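Local structure of SusD homolog (Bacteroides thetaiotaomicron, 3EHM) at residues A[306-310]-A[325-329]; A[453-457]-A[484-489]. The protein probably binds mucin O-glycans at the bacterial cell surface as a SusD-like lipoprotein, serving glycan utilization by a human gut symbiont. One frame throughout, in Å; residues are numbered along the deposited sequence.

Interaction 1 (A[306-310]-A[325-329]); sequences GYFPV and AKFAS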
loop_
_atom_site.group_PDB
_atom_site.type_symbol
_atom_site.label_atom_id
_atom_site.label_comp_id
_atom_site.label_asym_id
_atom_site.label_seq_id
_atom_site.Cartn_x
_atom_site.Cartn_y
_atom_site.Cartn_z
ATOM N N GLY A 306 -10.104 25.491 -6.045
ATOM C CA GLY A 306 -8.704 25.171 -5.830
ATOM C C GLY A 306 -8.525 23.797 -5.219
ATOM O O GLY A 306 -9.497 23.075 -4.997
ATOM N N TYR A 307 -7.280 23.425 -4.953
ATOM C CA TYR A 307 -6.986 22.129 -4.353
ATOM C C TYR A 307 -7.076 22.239 -2.835
ATOM O O TYR A 307 -6.162 22.745 -2.187
ATOM C CB TYR A 307 -5.596 21.674 -4.799
ATOM C CG TYR A 307 -5.551 21.366 -6.277
ATOM C CD1 TYR A 307 -6.106 20.187 -6.775
ATOM C CD2 TYR A 307 -5.016 22.282 -7.188
ATOM C CE1 TYR A 307 -6.135 19.924 -8.135
ATOM C CE2 TYR A 307 -5.041 22.028 -8.557
ATOM C CZ TYR A 307 -5.604 20.847 -9.021
ATOM O OH TYR A 307 -5.649 20.585 -10.368
ATOM N N PHE A 308 -8.193 21.767 -2.285
ATOM C CA PHE A 308 -8.459 21.820 -0.848
ATOM C C PHE A 308 -8.403 20.432 -0.213
ATOM O O PHE A 308 -9.255 19.583 -0.478
ATOM C CB PHE A 308 -9.850 22.412 -0.595
ATOM C CG PHE A 308 -10.109 23.706 -1.323
ATOM C CD1 PHE A 308 -11.351 23.950 -1.901
ATOM C CD2 PHE A 308 -9.122 24.682 -1.426
ATOM C CE1 PHE A 308 -11.611 25.149 -2.571
ATOM C CE2 PHE A 308 -9.371 25.887 -2.093
ATOM C CZ PHE A 308 -10.617 26.117 -2.666
ATOM N N PRO A 309 -7.405 20.190 0.647
ATOM C CA PRO A 309 -7.268 18.889 1.305
ATOM C C PRO A 309 -8.061 18.756 2.602
ATOM O O PRO A 309 -8.546 19.740 3.159
ATOM C CB PRO A 309 -5.771 18.801 1.554
ATOM C CG PRO A 309 -5.442 20.217 1.921
ATOM C CD PRO A 309 -6.210 21.023 0.879
ATOM N N VAL A 310 -8.190 17.517 3.065
ATOM C CA VAL A 310 -8.868 17.209 4.315
ATOM C C VAL A 310 -7.764 16.620 5.187
ATOM O O VAL A 310 -7.003 15.756 4.742
ATOM C CB VAL A 310 -10.000 16.184 4.103
ATOM C CG1 VAL A 310 -10.612 15.787 5.440
ATOM C CG2 VAL A 310 -11.074 16.790 3.201
ATOM N N ALA A 325 -16.282 19.533 3.599
ATOM C CA ALA A 325 -15.324 18.651 2.951
ATOM C C ALA A 325 -15.996 17.857 1.836
ATOM O O ALA A 325 -15.322 17.196 1.050
ATOM C CB ALA A 325 -14.696 17.707 3.977
ATOM N N LYS A 326 -17.323 17.914 1.764
ATOM C CA LYS A 326 -18.015 17.199 0.701
ATOM C C LYS A 326 -17.504 17.742 -0.622
ATOM O O LYS A 326 -17.425 17.018 -1.614
ATOM C CB LYS A 326 -19.536 17.391 0.783
ATOM C CG LYS A 326 -20.272 16.810 -0.427
ATOM C CD LYS A 326 -21.788 16.838 -0.285
ATOM C CE LYS A 326 -22.457 16.311 -1.556
ATOM N NZ LYS A 326 -23.942 16.230 -1.428
ATOM N N PHE A 327 -17.139 19.020 -0.630
ATOM C CA PHE A 327 -16.641 19.646 -1.842
ATOM C C PHE A 327 -15.148 19.936 -1.860
ATOM O O PHE A 327 -14.678 20.793 -2.609
ATOM C CB PHE A 327 -17.445 20.912 -2.126
ATOM C CG PHE A 327 -18.913 20.651 -2.250
ATOM C CD1 PHE A 327 -19.756 20.800 -1.156
ATOM C CD2 PHE A 327 -19.443 20.173 -3.447
ATOM C CE1 PHE A 327 -21.108 20.472 -1.248
ATOM C CE2 PHE A 327 -20.791 19.844 -3.547
ATOM C CZ PHE A 327 -21.624 19.994 -2.443
ATOM N N ALA A 328 -14.401 19.219 -1.026
ATOM C CA ALA A 328 -12.954 19.367 -0.997
ATOM C C ALA A 328 -12.479 18.611 -2.234
ATOM O O ALA A 328 -13.277 17.938 -2.890
ATOM C CB ALA A 328 -12.380 18.726 0.263
ATOM N N SER A 329 -11.197 18.722 -2.564
ATOM C CA SER A 329 -10.669 18.012 -3.727
ATOM C C SER A 329 -10.953 16.519 -3.570
ATOM O O SER A 329 -10.885 15.980 -2.464
ATOM C CB SER A 329 -9.162 18.250 -3.855
ATOM O OG SER A 329 -8.893 19.599 -4.196
#

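Interaction 2 (A[453-457]-A[484-489]); sequences WTEYR and RVPERF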
loop_
_atom_site.group_PDB
_atom_site.type_symbol
_atom_site.label_atom_id
_atom_site.label_comp_id
_atom_site.label_asym_id
_atom_site.label_seq_id
_atom_site.Cartn_x
_atom_site.Cartn_y
_atom_site.Cartn_z
ATOM N N TRP A 453 1.889 2.979 3.592
ATOM C CA TRP A 453 1.794 2.960 5.044
ATOM C C TRP A 453 2.874 2.044 5.621
ATOM O O TRP A 453 3.487 2.354 6.639
ATOM C CB TRP A 453 0.400 2.485 5.462
ATOM C CG TRP A 453 0.204 2.383 6.934
ATOM C CD1 TRP A 453 0.717 3.210 7.893
ATOM C CD2 TRP A 453 -0.612 1.431 7.620
ATOM N NE1 TRP A 453 0.268 2.833 9.136
ATOM C CE2 TRP A 453 -0.551 1.742 8.998
ATOM C CE3 TRP A 453 -1.395 0.345 7.206
ATOM C CZ2 TRP A 453 -1.241 1.006 9.964
ATOM C CZ3 TRP A 453 -2.085 -0.388 8.171
ATOM C CH2 TRP A 453 -2.001 -0.051 9.534
ATOM N N THR A 454 3.109 0.917 4.957
ATOM C CA THR A 454 4.137 -0.025 5.388
ATOM C C THR A 454 5.519 0.620 5.261
ATOM O O THR A 454 6.344 0.534 6.175
ATOM C CB THR A 454 4.105 -1.311 4.532
ATOM O OG1 THR A 454 2.854 -1.979 4.732
ATOM C CG2 THR A 454 5.240 -2.248 4.914
ATOM N N GLU A 455 5.769 1.271 4.130
ATOM C CA GLU A 455 7.061 1.906 3.913
ATOM C C GLU A 455 7.326 3.051 4.877
ATOM O O GLU A 455 8.469 3.274 5.272
ATOM C CB GLU A 455 7.189 2.373 2.461
ATOM C CG GLU A 455 7.458 1.219 1.514
ATOM C CD GLU A 455 8.785 0.533 1.811
ATOM O OE1 GLU A 455 9.830 1.026 1.336
ATOM O OE2 GLU A 455 8.789 -0.487 2.534
ATOM N N TYR A 456 6.282 3.780 5.259
ATOM C CA TYR A 456 6.454 4.871 6.213
ATOM C C TYR A 456 6.847 4.294 7.574
ATOM O O TYR A 456 7.782 4.769 8.219
ATOM C CB TYR A 456 5.164 5.674 6.381
ATOM C CG TYR A 456 5.231 6.626 7.557
ATOM C CD1 TYR A 456 5.942 7.824 7.471
ATOM C CD2 TYR A 456 4.642 6.292 8.781
ATOM C CE1 TYR A 456 6.071 8.668 8.575
ATOM C CE2 TYR A 456 4.765 7.127 9.893
ATOM C CZ TYR A 456 5.482 8.313 9.781
ATOM O OH TYR A 456 5.614 9.138 10.872
ATOM N N ARG A 457 6.119 3.275 8.010
ATOM C CA ARG A 457 6.398 2.637 9.292
ATOM C C ARG A 457 7.798 2.030 9.336
ATOM O O ARG A 457 8.462 2.054 10.374
ATOM C CB ARG A 457 5.357 1.554 9.579
ATOM C CG ARG A 457 3.977 2.092 9.947
ATOM C CD ARG A 457 2.982 0.953 10.103
ATOM N NE ARG A 457 2.602 0.384 8.812
ATOM C CZ ARG A 457 2.039 -0.810 8.661
ATOM N NH1 ARG A 457 1.796 -1.570 9.722
ATOM N NH2 ARG A 457 1.708 -1.243 7.453
ATOM N N ARG A 484 2.216 9.144 14.431
ATOM C CA ARG A 484 1.417 10.005 13.571
ATOM C C ARG A 484 0.484 9.061 12.816
ATOM O O ARG A 484 -0.457 9.496 12.163
ATOM C CB ARG A 484 2.296 10.803 12.607
ATOM C CG ARG A 484 3.093 11.881 13.320
ATOM C CD ARG A 484 3.719 12.887 12.369
ATOM N NE ARG A 484 4.471 13.876 13.128
ATOM C CZ ARG A 484 5.189 14.856 12.596
ATOM N NH1 ARG A 484 5.263 14.998 11.278
ATOM N NH2 ARG A 484 5.849 15.687 13.392
ATOM N N VAL A 485 0.766 7.761 12.927
ATOM C CA VAL A 485 -0.043 6.704 12.310
ATOM C C VAL A 485 0.061 5.468 13.199
ATOM O O VAL A 485 1.010 5.335 13.963
ATOM C CB VAL A 485 0.470 6.303 10.895
ATOM C CG1 VAL A 485 0.659 7.537 10.038
ATOM C CG2 VAL A 485 1.768 5.509 10.998
ATOM N N PRO A 486 -0.924 4.555 13.131
ATOM C CA PRO A 486 -0.809 3.364 13.976
ATOM C C PRO A 486 0.358 2.530 13.437
ATOM O O PRO A 486 0.670 2.593 12.244
ATOM C CB PRO A 486 -2.155 2.661 13.775
ATOM C CG PRO A 486 -3.091 3.795 13.430
ATOM C CD PRO A 486 -2.252 4.629 12.498
ATOM N N GLU A 487 1.014 1.768 14.306
ATOM C CA GLU A 487 2.130 0.930 13.875
ATOM C C GLU A 487 1.612 -0.370 13.253
ATOM O O GLU A 487 2.340 -1.069 12.544
ATOM C CB GLU A 487 3.036 0.584 15.066
ATOM C CG GLU A 487 3.783 1.759 15.700
ATOM C CD GLU A 487 4.851 2.358 14.798
ATOM O OE1 GLU A 487 5.288 1.682 13.838
ATOM O OE2 GLU A 487 5.268 3.509 15.061
ATOM N N ARG A 488 0.349 -0.689 13.518
ATOM C CA ARG A 488 -0.253 -1.920 13.004
ATOM C C ARG A 488 -1.708 -1.996 13.428
ATOM O O ARG A 488 -2.144 -1.247 14.298
ATOM C CB ARG A 488 0.470 -3.138 13.594
ATOM C CG ARG A 488 0.329 -3.247 15.127
ATOM C CD ARG A 488 1.050 -4.469 15.710
ATOM N NE ARG A 488 0.359 -5.734 15.449
ATOM C CZ ARG A 488 -0.632 -6.223 16.192
ATOM N NH1 ARG A 488 -1.064 -5.564 17.259
ATOM N NH2 ARG A 488 -1.195 -7.380 15.871
ATOM N N PHE A 489 -2.454 -2.904 12.804
ATOM C CA PHE A 489 -3.840 -3.144 13.178
ATOM C C PHE A 489 -3.695 -4.201 14.270
ATOM O O PHE A 489 -2.679 -4.895 14.318
ATOM C CB PHE A 489 -4.637 -3.760 12.017
ATOM C CG PHE A 489 -5.416 -2.766 11.198
ATOM C CD1 PHE A 489 -5.369 -1.404 11.481
ATOM C CD2 PHE A 489 -6.203 -3.201 10.130
ATOM C CE1 PHE A 489 -6.093 -0.488 10.711
ATOM C CE2 PHE A 489 -6.928 -2.291 9.357
ATOM C CZ PHE A 489 -6.871 -0.932 9.652
HETATM O O HOH W 1 4.809 8.331 13.318
#

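Interaction 1 (A[306-310]-A[325-329])
Phe-308 and Ser-329 meet through one backbone bond and one bond to the serine hydroxyl, where the loop leaving strand 304-306 meets a later part of the same long connection that begins with a 3-10 segment at 325-326; the CA atoms of Phe-308 and Ala-328 are 5.1 Å apart. Ser-329 N donates to Phe-308 O over 3.0 Å, tilted slightly from the carbonyl plane. In a second link Ser-329 OG takes the N-H of Phe-308 at 3.0 Å in a more bent bond (133°), and OG also makes a weak hydrogen bond with Thr-293 O. With OG anti to its own carbonyl carbon (chi1 -68°), the hydroxyl sits beside the serine N, and both polar groups face Phe-308. Val-310 lowers a single branch between two methyls: CG2 is 3.8 Å from the CB of Ala-325 and equally far from that of Ala-328. A 3.0 Å bond from Ala-328 N to Ala-325 O closes the turn that presents both alanines. Met-272 of strand 270-272 bonds to the backbones of Val-310 and Ser-329. Serine thus stands in for a second backbone partner, pairing both polar groups of Phe-308 where the segments form no regular strand with each other, between strands 304-306 and 339-342.

Interaction 2 (A[453-457]-A[484-489])
Arg-484, at the start of the 484-489 loop, reaches Tyr-456 through a water: its backbone N donates to water 1, which lies 2.7 Å from Tyr-456 OH in the plane of the phenol ring. Val-485 then inserts CG2 between two aromatic residues of the helix, 3.6 Å from Tyr-456 CE2 and 3.6 Å from Trp-453 NE1, meeting the indole at its edge. Pro-486 offers its carbonyl: Trp-453 NE1 donates to Pro-486 O over 3.1 Å, in the carbonyl plane though bent at hydrogen (135°). Glu-487 supplies the next carbonyl, whose O receives Arg-457 NH1 at 2.9 Å; the bond is nearly straight (165°) but comes from above the carbonyl plane. Bent at chi3 (-74°), Arg-457 folds back so that its guanidinium lies over one indole face toward its rim and NE donates to Trp-453 O at 3.1 Å. The Glu-487 carboxylate instead forms a salt bridge with Arg-526, while Arg-488 sends its guanidinium to the carbonyls of Ile-514 and Phe-140. Phe-489 closes the segment with an edge-to-face stack, the indole edge directed at its ring face with centroids 5.8 Å apart. The loop bonds to helix 116-140 through the backbones of Phe-489 and Val-139, and Arg-457 NH1 of helix 449-459 reaches Asp-138 O directly, while helices 60-63 and 85-110 pack against Phe-489.

Interactions 1 and 2 follow one another along the chain and do not touch: their centres lie 24 Å apart and their nearest atoms about 12 Å. Interaction 2 is the more central, 11 Å from the centre of the chain, and belongs to the helical interior of this SusD-like fold; interaction 1 lies 23 Å out, among short strands and long loops. In interaction 1 a backbone N-H and a serine hydroxyl serve Phe-308; in interaction 2 indole and guanidinium N-H groups reach loop carbonyls. Where a glycan binds relative to the two contacts is not established by their geometry.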